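Local structure of aldehyde dehydrogenase family protein (6X9L) at residues A[147-159]-A[222-234]. The protein is a long-chain aliphatic aldehyde dehydrogenase that binds octanal and NAD+, the latter probably serving as its hydride acceptor. The protein carries 1 engineered substitution. Residues are numbered along the deposited sequence; the frame is centred on the assembly and turned at random.
With NAD (nicotinamide-adenine-dinucleotide), chain D.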
loop_
_atom_site.group_PDB
_atom_site.type_symbol
_atom_site.label_atom_id
_atom_site.label_comp_id
_atom_site.label_asym_id
_atom_site.label_seq_id
_atom_site.Cartn_x
_atom_site.Cartn_y
_atom_site.Cartn_z
ATOM N N GLU A 147 -14.302 -5.517 4.010
ATOM C CA GLU A 147 -15.262 -5.043 3.027
ATOM C C GLU A 147 -14.555 -4.726 1.720
ATOM O O GLU A 147 -13.373 -4.365 1.722
ATOM C CB GLU A 147 -15.988 -3.782 3.508
ATOM C CG GLU A 147 -16.687 -3.935 4.821
ATOM C CD GLU A 147 -17.267 -2.627 5.335
ATOM O OE1 GLU A 147 -17.947 -2.671 6.394
ATOM O OE2 GLU A 147 -17.045 -1.570 4.687
ATOM N N PRO A 148 -15.253 -4.851 0.591
ATOM C CA PRO A 148 -14.662 -4.444 -0.687
ATOM C C PRO A 148 -14.314 -2.970 -0.657
ATOM O O PRO A 148 -15.044 -2.159 -0.097
ATOM C CB PRO A 148 -15.772 -4.744 -1.704
ATOM C CG PRO A 148 -16.998 -4.812 -0.904
ATOM C CD PRO A 148 -16.595 -5.392 0.407
ATOM N N ILE A 149 -13.187 -2.626 -1.268
ATOM C CA ILE A 149 -12.775 -1.229 -1.230
ATOM C C ILE A 149 -13.569 -0.380 -2.222
ATOM O O ILE A 149 -13.667 0.840 -2.041
ATOM C CB ILE A 149 -11.257 -1.126 -1.458
ATOM C CG1 ILE A 149 -10.769 0.305 -1.241
ATOM C CG2 ILE A 149 -10.874 -1.663 -2.847
ATOM C CD1 ILE A 149 -9.275 0.389 -1.050
ATOM N N GLY A 150 -14.154 -0.989 -3.255
ATOM C CA GLY A 150 -15.059 -0.280 -4.135
ATOM C C GLY A 150 -14.823 -0.450 -5.623
ATOM O O GLY A 150 -14.754 -1.574 -6.135
ATOM N N VAL A 151 -14.736 0.674 -6.336
ATOM C CA VAL A 151 -14.449 0.662 -7.769
ATOM C C VAL A 151 -12.934 0.607 -7.965
ATOM O O VAL A 151 -12.191 1.387 -7.354
ATOM C CB VAL A 151 -15.063 1.897 -8.457
ATOM C CG1 VAL A 151 -14.632 1.960 -9.905
ATOM C CG2 VAL A 151 -16.582 1.889 -8.339
ATOM N N CYS A 152 -12.472 -0.307 -8.827
ATOM C CA CYS A 152 -11.053 -0.612 -9.003
ATOM C C CYS A 152 -10.638 -0.455 -10.465
ATOM O O CYS A 152 -11.320 -0.960 -11.365
ATOM C CB CYS A 152 -10.734 -2.055 -8.547
ATOM S SG CYS A 152 -11.151 -2.433 -6.843
ATOM N N ALA A 153 -9.502 0.207 -10.695
ATOM C CA ALA A 153 -8.898 0.306 -12.020
ATOM C C ALA A 153 -7.825 -0.764 -12.178
ATOM O O ALA A 153 -6.911 -0.857 -11.353
ATOM C CB ALA A 153 -8.281 1.687 -12.249
ATOM N N LEU A 154 -7.929 -1.561 -13.238
ATOM C CA LEU A 154 -6.964 -2.616 -13.514
ATOM C C LEU A 154 -6.286 -2.358 -14.852
ATOM O O LEU A 154 -6.961 -2.187 -15.877
ATOM C CB LEU A 154 -7.639 -3.983 -13.528
ATOM C CG LEU A 154 -8.680 -4.162 -12.423
ATOM C CD1 LEU A 154 -9.435 -5.502 -12.617
ATOM C CD2 LEU A 154 -8.051 -4.038 -11.022
ATOM N N ILE A 155 -4.957 -2.347 -14.840
ATOM C CA ILE A 155 -4.151 -2.146 -16.035
ATOM C C ILE A 155 -3.184 -3.327 -16.154
ATOM O O ILE A 155 -2.481 -3.665 -15.189
ATOM C CB ILE A 155 -3.398 -0.803 -15.981
ATOM C CG1 ILE A 155 -4.384 0.350 -15.794
ATOM C CG2 ILE A 155 -2.591 -0.584 -17.223
ATOM C CD1 ILE A 155 -3.694 1.672 -15.579
ATOM N N THR A 156 -3.147 -3.950 -17.328
ATOM C CA THR A 156 -2.407 -5.186 -17.517
ATOM C C THR A 156 -1.485 -5.136 -18.730
ATOM O O THR A 156 -1.700 -4.358 -19.671
ATOM C CB THR A 156 -3.379 -6.372 -17.638
ATOM O OG1 THR A 156 -4.412 -6.054 -18.572
ATOM C CG2 THR A 156 -3.996 -6.687 -16.274
ATOM N N PRO A 157 -0.419 -5.979 -18.730
ATOM C CA PRO A 157 0.558 -5.978 -19.828
ATOM C C PRO A 157 0.213 -7.016 -20.886
ATOM O O PRO A 157 -0.837 -7.659 -20.810
ATOM C CB PRO A 157 1.853 -6.336 -19.102
ATOM C CG PRO A 157 1.345 -7.388 -18.093
ATOM C CD PRO A 157 -0.055 -6.959 -17.689
ATOM N N TRP A 158 1.106 -7.232 -21.856
ATOM C CA TRP A 158 0.784 -8.095 -22.991
ATOM C C TRP A 158 1.439 -9.475 -22.953
ATOM O O TRP A 158 1.126 -10.308 -23.814
ATOM C CB TRP A 158 1.185 -7.401 -24.292
ATOM C CG TRP A 158 2.582 -6.843 -24.236
ATOM C CD1 TRP A 158 2.933 -5.520 -24.140
ATOM C CD2 TRP A 158 3.811 -7.580 -24.288
ATOM N NE1 TRP A 158 4.288 -5.400 -24.123
ATOM C CE2 TRP A 158 4.855 -6.648 -24.217
ATOM C CE3 TRP A 158 4.127 -8.935 -24.395
ATOM C CZ2 TRP A 158 6.206 -7.035 -24.241
ATOM C CZ3 TRP A 158 5.466 -9.310 -24.411
ATOM C CH2 TRP A 158 6.480 -8.375 -24.337
ATOM N N ASN A 159 2.327 -9.744 -21.985
ATOM C CA ASN A 159 3.196 -10.922 -22.060
ATOM C C ASN A 159 2.497 -12.185 -21.562
ATOM O O ASN A 159 2.745 -13.288 -22.072
ATOM C CB ASN A 159 4.473 -10.686 -21.258
ATOM C CG ASN A 159 4.199 -10.568 -19.782
ATOM O OD1 ASN A 159 3.245 -9.892 -19.371
ATOM N ND2 ASN A 159 4.998 -11.254 -18.976
ATOM N N MET A 222 -7.767 6.806 -15.568
ATOM C CA MET A 222 -8.119 5.940 -14.445
ATOM C C MET A 222 -7.348 6.333 -13.189
ATOM O O MET A 222 -7.933 6.494 -12.108
ATOM C CB MET A 222 -7.853 4.471 -14.800
ATOM C CG MET A 222 -8.917 3.830 -15.688
ATOM S SD MET A 222 -8.234 2.529 -16.743
ATOM C CE MET A 222 -8.566 1.017 -15.863
ATOM N N ALA A 223 -6.025 6.518 -13.324
ATOM C CA ALA A 223 -5.192 6.826 -12.165
ATOM C C ALA A 223 -5.656 8.094 -11.466
ATOM O O ALA A 223 -5.530 8.212 -10.239
ATOM C CB ALA A 223 -3.725 6.949 -12.586
ATOM N N ALA A 224 -6.219 9.035 -12.223
ATOM C CA ALA A 224 -6.631 10.325 -11.693
ATOM C C ALA A 224 -8.116 10.424 -11.383
ATOM O O ALA A 224 -8.564 11.476 -10.919
ATOM C CB ALA A 224 -6.260 11.440 -12.672
ATOM N N HIS A 225 -8.891 9.383 -11.612
ATOM C CA HIS A 225 -10.332 9.553 -11.540
ATOM C C HIS A 225 -10.777 9.746 -10.094
ATOM O O HIS A 225 -10.373 8.982 -9.210
ATOM C CB HIS A 225 -11.051 8.370 -12.166
ATOM C CG HIS A 225 -12.475 8.662 -12.517
ATOM N ND1 HIS A 225 -13.447 8.852 -11.560
ATOM C CD2 HIS A 225 -13.093 8.802 -13.716
ATOM C CE1 HIS A 225 -14.603 9.104 -12.151
ATOM N NE2 HIS A 225 -14.417 9.076 -13.460
ATOM N N PRO A 226 -11.616 10.743 -9.815
ATOM C CA PRO A 226 -12.056 10.988 -8.431
ATOM C C PRO A 226 -12.981 9.919 -7.867
ATOM O O PRO A 226 -13.267 9.941 -6.662
ATOM C CB PRO A 226 -12.791 12.334 -8.528
ATOM C CG PRO A 226 -12.807 12.711 -9.987
ATOM C CD PRO A 226 -12.330 11.577 -10.794
ATOM N N ASP A 227 -13.479 9.005 -8.688
ATOM C CA ASP A 227 -14.456 8.038 -8.219
ATOM C C ASP A 227 -13.902 6.627 -8.202
ATOM O O ASP A 227 -14.661 5.675 -7.996
ATOM C CB ASP A 227 -15.721 8.102 -9.074
ATOM C CG ASP A 227 -16.951 7.647 -8.318
ATOM O OD1 ASP A 227 -16.879 7.553 -7.079
ATOM O OD2 ASP A 227 -17.994 7.377 -8.952
ATOM N N ILE A 228 -12.599 6.469 -8.406
ATOM C CA ILE A 228 -11.947 5.167 -8.363
ATOM C C ILE A 228 -11.228 5.036 -7.028
ATOM O O ILE A 228 -10.433 5.900 -6.647
ATOM C CB ILE A 228 -10.991 4.994 -9.554
ATOM C CG1 ILE A 228 -11.846 4.869 -10.816
ATOM C CG2 ILE A 228 -10.047 3.805 -9.338
ATOM C CD1 ILE A 228 -11.096 4.572 -12.082
ATOM N N ASP A 229 -11.534 3.978 -6.300
ATOM C CA ASP A 229 -11.033 3.831 -4.945
ATOM C C ASP A 229 -9.685 3.155 -4.895
ATOM O O ASP A 229 -8.981 3.281 -3.891
ATOM C CB ASP A 229 -12.032 3.026 -4.120
ATOM C CG ASP A 229 -13.418 3.604 -4.196
ATOM O OD1 ASP A 229 -13.556 4.784 -3.810
ATOM O OD2 ASP A 229 -14.348 2.904 -4.671
ATOM N N MET A 230 -9.322 2.442 -5.954
ATOM C CA MET A 230 -8.094 1.679 -5.978
ATOM C C MET A 230 -7.700 1.469 -7.427
ATOM O O MET A 230 -8.563 1.401 -8.303
ATOM C CB MET A 230 -8.242 0.331 -5.280
ATOM C CG MET A 230 -7.233 -0.680 -5.772
ATOM S SD MET A 230 -7.368 -2.257 -4.957
ATOM C CE MET A 230 -6.209 -3.174 -5.964
ATOM N N ILE A 231 -6.390 1.385 -7.667
ATOM C CA ILE A 231 -5.836 1.073 -8.977
ATOM C C ILE A 231 -4.724 0.037 -8.799
ATOM O O ILE A 231 -3.903 0.129 -7.877
ATOM C CB ILE A 231 -5.311 2.329 -9.726
ATOM C CG1 ILE A 231 -4.875 1.949 -11.147
ATOM C CG2 ILE A 231 -4.127 2.971 -8.999
ATOM C CD1 ILE A 231 -4.896 3.104 -12.135
ATOM N N SER A 232 -4.732 -0.969 -9.666
ATOM C CA SER A 232 -3.740 -2.031 -9.674
ATOM C C SER A 232 -3.139 -2.106 -11.073
ATOM O O SER A 232 -3.872 -2.190 -12.067
ATOM C CB SER A 232 -4.356 -3.384 -9.280
ATOM O OG SER A 232 -3.364 -4.394 -9.264
ATOM N N ILE A 233 -1.817 -2.054 -11.152
ATOM C CA ILE A 233 -1.131 -2.056 -12.432
ATOM C C ILE A 233 -0.019 -3.092 -12.405
ATOM O O ILE A 233 0.779 -3.142 -11.459
ATOM C CB ILE A 233 -0.546 -0.680 -12.805
ATOM C CG1 ILE A 233 0.222 -0.814 -14.125
ATOM C CG2 ILE A 233 0.342 -0.132 -11.673
ATOM C CD1 ILE A 233 0.506 0.488 -14.845
ATOM N N THR A 234 0.018 -3.912 -13.455
ATOM C CA THR A 234 1.122 -4.793 -13.800
ATOM C C THR A 234 1.757 -4.270 -15.087
ATOM O O THR A 234 1.129 -4.308 -16.152
ATOM C CB THR A 234 0.608 -6.213 -13.968
ATOM O OG1 THR A 234 0.094 -6.660 -12.703
ATOM C CG2 THR A 234 1.711 -7.132 -14.469
HETATM P PA NAD D . 4.177 -1.074 -19.713
HETATM O O1A NAD D . 4.640 -0.584 -18.387
HETATM O O2A NAD D . 4.772 -0.344 -20.854
HETATM O O5B NAD D . 2.562 -1.053 -19.813
HETATM C C5B NAD D . 1.759 -1.751 -18.878
HETATM C C4B NAD D . 0.318 -1.226 -18.924
HETATM O O4B NAD D . 0.316 0.138 -18.555
HETATM C C3B NAD D . -0.297 -1.266 -20.316
HETATM O O3B NAD D . -1.679 -1.572 -20.178
HETATM C C2B NAD D . -0.136 0.153 -20.836
HETATM O O2B NAD D . -1.140 0.526 -21.755
HETATM C C1B NAD D . -0.318 0.923 -19.559
HETATM N N9A NAD D . 0.366 2.209 -19.532
HETATM C C8A NAD D . 1.505 2.600 -20.203
HETATM N N7A NAD D . 1.791 3.863 -19.802
HETATM C C5A NAD D . 0.860 4.263 -18.904
HETATM C C6A NAD D . 0.679 5.436 -18.189
HETATM N N6A NAD D . 1.615 6.384 -18.216
HETATM N N1A NAD D . -0.384 5.528 -17.315
HETATM C C2A NAD D . -1.257 4.478 -17.150
HETATM N N3A NAD D . -1.075 3.310 -17.860
HETATM C C4A NAD D . -0.034 3.222 -18.721
HETATM O O3 NAD D . 4.402 -2.669 -19.747
HETATM P PN NAD D . 5.388 -3.531 -20.679
HETATM O O1N NAD D . 6.793 -3.150 -20.399
HETATM O O2N NAD D . 4.893 -3.517 -22.067
HETATM O O5D NAD D . 5.017 -4.935 -19.932
HETATM C C5D NAD D . 6.053 -5.787 -19.509
HETATM C C4D NAD D . 6.496 -5.363 -18.107
HETATM O O4D NAD D . 5.542 -5.795 -17.152
HETATM C C3D NAD D . 7.812 -6.021 -17.737
HETATM O O3D NAD D . 8.555 -5.133 -16.940
HETATM C C2D NAD D . 7.363 -7.160 -16.859
HETATM O O2D NAD D . 8.372 -7.590 -15.971
HETATM C C1D NAD D . 6.182 -6.529 -16.128
HETATM N N1N NAD D . 5.383 -7.612 -15.543
HETATM C C2N NAD D . 5.323 -7.743 -14.183
HETATM C C3N NAD D . 4.614 -8.793 -13.616
HETATM C C7N NAD D . 4.534 -8.991 -12.134
HETATM O O7N NAD D . 3.551 -9.881 -11.669
HETATM N N7N NAD D . 5.366 -8.368 -11.294
HETATM C C4N NAD D . 3.971 -9.715 -14.434
HETATM C C5N NAD D . 4.048 -9.576 -15.812
HETATM C C6N NAD D . 4.769 -8.522 -16.361
#
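Ala153 presents its single methyl group to Ile231 on the neighbouring parallel strand, CB lying 3.6 Å from Ile231 CG1, while Met222, from helix 215-224, packs on the same methyl. The Met222 chain bends at its last torsion (chi3 97°), bringing CE alongside Ala153 CB and near Leu154 O. Farther along this face, Ile155 and Ile231 meet obliquely through their CD1 methyls at 3.9 Å, and Ile155 CG2 packs on Ile233 CD1. On the face carrying Leu154, Met230 and Ser232, the extended Met230 side chain crosses Ile149, from the loop before strand 151-155, at about a right angle, with Met230 CB and SD both packing against Ile149 CG2, and Leu154 CD2 reaches Ser232 CB. Ser232 OG and Thr234 OG1 both bind Lys168.

Four regular backbone bonds, from Ala153 N to Met230 O through Thr234 N to Ile155 O, join strands 151-155 and 230-234. Before them, Asp229 uses the anti lone pair of OD2 to accept Val151 N at 2.8 Å, and its own N donates to Val151 O. The same carboxylate oxygen forms a salt bridge with Arg64, which would probably favour its charged form.

At the C-terminal ends the cofactor takes over. Ile155 CG2 and Ile233 CD1 border the adenine-side ribose of NAD; the O3B hydroxyl of that ribose donates to Thr156 O at 2.8 Å. Thr234 CG2, anti to the backbone N, sits 3.4 Å from nicotinamide C4N and also meets the Pro157 ring. Neighbouring strands of this Rossmann-type sheet thus offer apolar branches to both ends of the dinucleotide, while the backbone bonds set the register and the Asp229 carboxylate ties the start of strand 151-155 to the turn before 230-234.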